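Local coordinates for terminal oxygenase component of carbazole (PDB 7BUG), which serves as the terminal oxygenase of carbazole 1,9a-dioxygenase, adding dioxygen at the angular and adjacent carbons of carbazole with a Rieske cluster and a mononuclear iron, at residues N27-V32 and A146-P151; K130-I135 and P151-D156. All coordinates share one frame; numbering follows the deposited sequence.

Interaction 1 of 2, residues N27-V32 and A146-P151. With MXE (2-methoxyethanol), chain N.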
loop_
_atom_site.group_PDB
_atom_site.type_symbol
_atom_site.label_atom_id
_atom_site.label_comp_id
_atom_site.label_asym_id
_atom_site.label_seq_id
_atom_site.Cartn_x
_atom_site.Cartn_y
_atom_site.Cartn_z
ATOM N N ASN A 27 6.166 24.462 16.425
ATOM C CA ASN A 27 6.241 25.622 17.336
ATOM C C ASN A 27 5.006 26.516 17.168
ATOM O O ASN A 27 5.115 27.744 17.257
ATOM C CB ASN A 27 7.580 26.347 17.127
ATOM C CG ASN A 27 8.739 25.411 17.333
ATOM O OD1 ASN A 27 8.798 24.753 18.363
ATOM N ND2 ASN A 27 9.644 25.283 16.373
ATOM N N HIS A 28 3.808 25.920 16.988
ATOM C CA HIS A 28 2.517 26.602 17.078
ATOM C C HIS A 28 1.563 25.750 17.917
ATOM O O HIS A 28 1.798 24.554 18.077
ATOM C CB HIS A 28 1.881 26.859 15.699
ATOM C CG HIS A 28 2.641 27.736 14.773
ATOM N ND1 HIS A 28 2.348 29.060 14.644
ATOM C CD2 HIS A 28 3.654 27.474 13.935
ATOM C CE1 HIS A 28 3.201 29.566 13.741
ATOM N NE2 HIS A 28 3.991 28.636 13.270
ATOM N N TRP A 29 0.547 26.404 18.413
ATOM C CA TRP A 29 -0.621 25.814 19.063
ATOM C C TRP A 29 -1.560 25.259 17.996
ATOM O O TRP A 29 -1.820 25.969 17.031
ATOM C CB TRP A 29 -1.348 26.848 19.900
ATOM C CG TRP A 29 -0.616 27.340 21.104
ATOM C CD1 TRP A 29 0.065 28.515 21.222
ATOM C CD2 TRP A 29 -0.574 26.704 22.389
ATOM N NE1 TRP A 29 0.560 28.642 22.488
ATOM C CE2 TRP A 29 0.146 27.585 23.234
ATOM C CE3 TRP A 29 -1.074 25.517 22.924
ATOM C CZ2 TRP A 29 0.413 27.270 24.559
ATOM C CZ3 TRP A 29 -0.866 25.240 24.244
ATOM C CH2 TRP A 29 -0.128 26.102 25.050
ATOM N N TYR A 30 -2.099 24.075 18.283
ATOM C CA TYR A 30 -3.147 23.456 17.444
ATOM C C TYR A 30 -4.270 22.880 18.300
ATOM O O TYR A 30 -3.996 22.178 19.261
ATOM C CB TYR A 30 -2.563 22.286 16.643
ATOM C CG TYR A 30 -1.569 22.726 15.608
ATOM C CD1 TYR A 30 -1.980 23.162 14.369
ATOM C CD2 TYR A 30 -0.227 22.740 15.877
ATOM C CE1 TYR A 30 -1.063 23.542 13.395
ATOM C CE2 TYR A 30 0.701 23.166 14.949
ATOM C CZ TYR A 30 0.287 23.552 13.688
ATOM O OH TYR A 30 1.241 23.953 12.803
ATOM N N PRO A 31 -5.519 23.055 17.882
ATOM C CA PRO A 31 -6.637 22.375 18.527
ATOM C C PRO A 31 -6.749 20.930 18.069
ATOM O O PRO A 31 -6.501 20.664 16.903
ATOM C CB PRO A 31 -7.847 23.203 18.138
ATOM C CG PRO A 31 -7.521 23.661 16.772
ATOM C CD PRO A 31 -6.014 23.917 16.787
ATOM N N VAL A 32 -7.068 20.023 18.988
ATOM C CA VAL A 32 -7.104 18.580 18.606
ATOM C C VAL A 32 -8.393 17.908 19.055
ATOM O O VAL A 32 -8.680 16.838 18.519
ATOM C CB VAL A 32 -5.889 17.858 19.184
ATOM C CG1 VAL A 32 -4.600 18.387 18.536
ATOM C CG2 VAL A 32 -5.809 17.958 20.671
ATOM N N ALA A 146 -3.247 33.295 22.116
ATOM C CA ALA A 146 -3.762 34.346 21.208
ATOM C C ALA A 146 -2.932 34.494 19.932
ATOM O O ALA A 146 -3.510 34.906 18.934
ATOM C CB ALA A 146 -3.814 35.682 21.920
ATOM N N ARG A 147 -1.610 34.281 19.949
ATOM C CA ARG A 147 -0.755 34.427 18.759
ATOM C C ARG A 147 -1.290 33.549 17.613
ATOM O O ARG A 147 -1.160 33.966 16.444
ATOM C CB ARG A 147 0.685 34.049 19.035
ATOM C CG ARG A 147 1.621 34.521 17.936
ATOM C CD ARG A 147 2.908 33.793 17.891
ATOM N NE ARG A 147 2.736 32.346 17.646
ATOM C CZ ARG A 147 3.712 31.462 17.774
ATOM N NH1 ARG A 147 4.964 31.876 18.001
ATOM N NH2 ARG A 147 3.496 30.168 17.600
ATOM N N ASP A 148 -1.819 32.372 17.968
ATOM C CA ASP A 148 -2.137 31.301 16.986
ATOM C C ASP A 148 -3.642 31.126 16.918
ATOM O O ASP A 148 -4.083 30.056 16.468
ATOM C CB ASP A 148 -1.444 29.995 17.367
ATOM C CG ASP A 148 0.059 30.008 17.128
ATOM O OD1 ASP A 148 0.526 30.843 16.346
ATOM O OD2 ASP A 148 0.765 29.204 17.802
ATOM N N THR A 149 -4.415 32.159 17.222
ATOM C CA THR A 149 -5.890 32.099 17.164
ATOM C C THR A 149 -6.336 33.354 16.461
ATOM O O THR A 149 -5.658 34.387 16.518
ATOM C CB THR A 149 -6.568 31.953 18.530
ATOM O OG1 THR A 149 -6.159 33.028 19.380
ATOM C CG2 THR A 149 -6.231 30.670 19.238
ATOM N N PRO A 150 -7.435 33.299 15.699
ATOM C CA PRO A 150 -7.860 34.483 14.974
ATOM C C PRO A 150 -8.352 35.523 15.962
ATOM O O PRO A 150 -8.792 35.190 17.066
ATOM C CB PRO A 150 -9.054 33.984 14.135
ATOM C CG PRO A 150 -8.807 32.513 14.055
ATOM C CD PRO A 150 -8.240 32.103 15.404
ATOM N N PRO A 151 -8.397 36.792 15.544
ATOM C CA PRO A 151 -8.991 37.819 16.405
ATOM C C PRO A 151 -10.440 37.450 16.794
ATOM O O PRO A 151 -11.174 36.886 15.974
ATOM C CB PRO A 151 -8.970 39.086 15.536
ATOM C CG PRO A 151 -7.989 38.820 14.431
ATOM C CD PRO A 151 -7.972 37.311 14.243
HETATM O O1 MXE N . -3.445 34.169 24.839
HETATM C C1 MXE N . -3.466 33.885 26.226
HETATM C C2 MXE N . -2.165 33.311 26.758
HETATM O O2 MXE N . -2.339 31.902 26.892
HETATM C C3 MXE N . -1.431 30.959 26.451
HETATM O O HOH W 1 6.869 29.807 18.657
HETATM O O HOH W 2 -4.185 27.441 16.882
#
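Asp148 pushes its carboxylate against His28 and the backbone of Trp29, lying across the His28 and Trp29 side chains at about a right angle. OD1 of Asp148 receives ND1 of His28 at 3.1 Å, a nearly straight bond that leaves the imidazole in its own plane but comes down on OD1 from above the carboxylate plane; the two planes are 43° apart. OD2 of Asp148 takes the backbone N of Trp29 at 2.9 Å on the anti side, tilted out of the carboxylate plane, and also sits at the edge of the indole, 3.6 Å from CD1 of Trp29. Arg147, next in the chain, grips the same carboxylate side-on: NE of Arg147 bonds OD1 of Asp148 at 3.0 Å, on the face opposite His28, and NH2 of Arg147 makes a salt bridge to the syn lone pair of OD2 of Asp148 at 2.9 Å. The bend at chi3 of Arg147 (61°) turns NE out of the extended line of the chain. NH2 of Arg147 also gives an in-plane bond to a lone pair of Asn27 O at 2.9 Å, and one water joins that oxygen to NH1 of Arg147. A second water links Trp29 O with Asp148 O. The far ends of the rings are held elsewhere, His28 NE2 at Gln374 N and Trp29 NE1 at Pro143 O. Earlier in the same loop, Ala146 N bonds O1 of the 2-methoxyethanol at 2.9 Å, and this molecule also reaches Gln127 NE2. Strand 28-32 of the Rieske part is thereby tied to the loop leading into the catalytic part. With four donors, two on each oxygen, the buried carboxylate is fixed in rotation, and the adjoining guanidinium probably helps keep it ionised.

Interaction 2 of 2, residues K130-I135 and P151-D156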
loop_
_atom_site.group_PDB
_atom_site.type_symbol
_atom_site.label_atom_id
_atom_site.label_comp_id
_atom_site.label_asym_id
_atom_site.label_seq_id
_atom_site.Cartn_x
_atom_site.Cartn_y
_atom_site.Cartn_z
ATOM N N LYS A 130 -12.135 28.116 25.565
ATOM C CA LYS A 130 -13.432 28.086 24.832
ATOM C C LYS A 130 -13.903 26.642 24.587
ATOM O O LYS A 130 -14.486 26.388 23.535
ATOM C CB LYS A 130 -13.303 28.886 23.532
ATOM C CG LYS A 130 -12.920 30.342 23.721
ATOM C CD LYS A 130 -13.850 31.023 24.713
ATOM C CE LYS A 130 -14.006 32.505 24.495
ATOM N NZ LYS A 130 -14.896 33.102 25.520
ATOM N N GLY A 131 -13.633 25.736 25.525
ATOM C CA GLY A 131 -14.012 24.325 25.425
ATOM C C GLY A 131 -13.245 23.594 24.344
ATOM O O GLY A 131 -13.653 22.494 24.015
ATOM N N CYS A 132 -12.100 24.146 23.899
ATOM C CA CYS A 132 -11.219 23.490 22.888
ATOM C C CYS A 132 -9.876 23.167 23.521
ATOM O O CYS A 132 -9.320 24.003 24.292
ATOM C CB CYS A 132 -11.006 24.373 21.672
ATOM S SG CYS A 132 -12.564 24.892 20.899
ATOM N N VAL A 133 -9.315 22.011 23.165
ATOM C CA VAL A 133 -8.010 21.573 23.701
ATOM C C VAL A 133 -6.938 21.909 22.672
ATOM O O VAL A 133 -6.984 21.325 21.575
ATOM C CB VAL A 133 -8.017 20.069 24.009
ATOM C CG1 VAL A 133 -6.650 19.552 24.441
ATOM C CG2 VAL A 133 -9.089 19.725 25.027
ATOM N N PHE A 134 -5.974 22.744 23.077
ATOM C CA PHE A 134 -4.854 23.151 22.194
ATOM C C PHE A 134 -3.563 22.544 22.713
ATOM O O PHE A 134 -3.279 22.625 23.942
ATOM C CB PHE A 134 -4.736 24.673 22.204
ATOM C CG PHE A 134 -5.822 25.417 21.502
ATOM C CD1 PHE A 134 -7.010 25.778 22.123
ATOM C CD2 PHE A 134 -5.663 25.736 20.171
ATOM C CE1 PHE A 134 -8.012 26.437 21.407
ATOM C CE2 PHE A 134 -6.632 26.467 19.500
ATOM C CZ PHE A 134 -7.789 26.834 20.133
ATOM N N ILE A 135 -2.763 21.977 21.823
ATOM C CA ILE A 135 -1.409 21.472 22.142
ATOM C C ILE A 135 -0.401 22.363 21.432
ATOM O O ILE A 135 -0.613 22.654 20.257
ATOM C CB ILE A 135 -1.278 19.998 21.708
ATOM C CG1 ILE A 135 -2.273 19.142 22.486
ATOM C CG2 ILE A 135 0.150 19.491 21.847
ATOM C CD1 ILE A 135 -2.317 17.720 22.054
ATOM N N PRO A 151 -8.397 36.792 15.544
ATOM C CA PRO A 151 -8.991 37.819 16.405
ATOM C C PRO A 151 -10.440 37.450 16.794
ATOM O O PRO A 151 -11.174 36.886 15.974
ATOM C CB PRO A 151 -8.970 39.086 15.536
ATOM C CG PRO A 151 -7.989 38.820 14.431
ATOM C CD PRO A 151 -7.972 37.311 14.243
ATOM N N ASN A 152 -10.801 37.770 18.045
ATOM C CA ASN A 152 -12.148 37.635 18.681
ATOM C C ASN A 152 -12.393 36.211 19.176
ATOM O O ASN A 152 -13.323 36.013 19.918
ATOM C CB ASN A 152 -13.281 38.191 17.796
ATOM C CG ASN A 152 -13.037 39.652 17.432
ATOM O OD1 ASN A 152 -12.531 39.958 16.361
ATOM N ND2 ASN A 152 -13.266 40.555 18.381
ATOM N N PHE A 153 -11.620 35.198 18.754
ATOM C CA PHE A 153 -11.874 33.818 19.192
ATOM C C PHE A 153 -11.834 33.727 20.714
ATOM O O PHE A 153 -12.687 33.025 21.295
ATOM C CB PHE A 153 -10.874 32.853 18.580
ATOM C CG PHE A 153 -11.092 31.420 18.986
ATOM C CD1 PHE A 153 -12.101 30.689 18.392
ATOM C CD2 PHE A 153 -10.336 30.818 19.981
ATOM C CE1 PHE A 153 -12.340 29.376 18.762
ATOM C CE2 PHE A 153 -10.590 29.516 20.370
ATOM C CZ PHE A 153 -11.566 28.782 19.713
ATOM N N LEU A 154 -10.901 34.451 21.350
ATOM C CA LEU A 154 -10.733 34.400 22.827
ATOM C C LEU A 154 -11.489 35.540 23.545
ATOM O O LEU A 154 -11.291 35.695 24.764
ATOM C CB LEU A 154 -9.242 34.436 23.147
ATOM C CG LEU A 154 -8.436 33.240 22.639
ATOM C CD1 LEU A 154 -6.947 33.456 22.894
ATOM C CD2 LEU A 154 -8.900 31.935 23.261
ATOM N N ASP A 155 -12.329 36.313 22.873
ATOM C CA ASP A 155 -13.137 37.367 23.568
ATOM C C ASP A 155 -13.842 36.731 24.769
ATOM O O ASP A 155 -14.431 35.671 24.595
ATOM C CB ASP A 155 -14.110 38.063 22.617
ATOM C CG ASP A 155 -13.410 39.031 21.688
ATOM O OD1 ASP A 155 -12.182 39.179 21.838
ATOM O OD2 ASP A 155 -14.092 39.588 20.794
ATOM N N ASP A 156 -13.901 37.428 25.915
ATOM C CA ASP A 156 -14.576 36.930 27.136
ATOM C C ASP A 156 -15.982 36.407 26.781
ATOM O O ASP A 156 -16.382 35.374 27.348
ATOM C CB ASP A 156 -14.657 38.024 28.210
ATOM C CG ASP A 156 -15.316 37.564 29.505
ATOM O OD1 ASP A 156 -14.893 36.503 30.027
ATOM O OD2 ASP A 156 -16.288 38.240 29.968
#
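Lys130 runs past Phe153 in the opposite direction, its chain laid over the turn from Asn152 to Asp155. CB of Lys130 lies 4.2 Å from CZ of Phe153, at the end of the ring. CG of Lys130, 3.6 Å from Phe153 O, also touches CE2 of that residue and, less closely, CD2 of Leu154. The bend at chi2 (-52°) sets CD, which stays near the same carbonyl; CE of Lys130 then comes within 3.2 Å of Asp155 O and 3.5 Å of Phe153 O. These methylenes cover Phe153 O, a buried carbonyl without a hydrogen-bond partner. In the conformer described, NZ is held chiefly by Met158 O. NZ of Lys130 also bonds Asp155 O at 2.8 Å, tilted 24° from the carbonyl plane. Beside CB and CG the Phe153 ring, its CG anti to the backbone N (chi1 -180°), reaches tip to tip toward Phe134: CE2 of Phe153 is 3.9 Å from CZ of Phe134, at that ring's edge. SG of Cys132 meets the Phe153 ring at its edge, 4.2 Å from CZ of Phe153. An alanine in place of Phe153 would probably open a gap beside Cys132 and Phe134 and take away the apolar surface behind the lysine's CB and CG. Phe153 also packs edge-to-face with Trp285 and Phe283, so an aromatic cluster joins the two sheets, while the ammonium is held by main-chain oxygens, with the carboxylate of Asp156 near enough perhaps to favour its charge.

In the fold
After two short helices the chain lays down strand 28-32, an outermost strand of the six-stranded sheet of the Rieske part. It then builds the other strands of that sheet and the cluster-binding region before 132-137 returns antiparallel beside 28-32. The loop that follows supplies both second segments: 146-151 closes a long loop back to 27-32 in interaction 1, and 151-156 closes a short one to 130-135 in interaction 2. The two contacts cross along the chain and share Pro151. Their first segments are joined directly, Tyr30 O lying 2.8 Å from Ile135 N. Together they fasten the linking loop along the Rieske sheet just before strand 158-167 begins the seven-stranded sheet of the catalytic part.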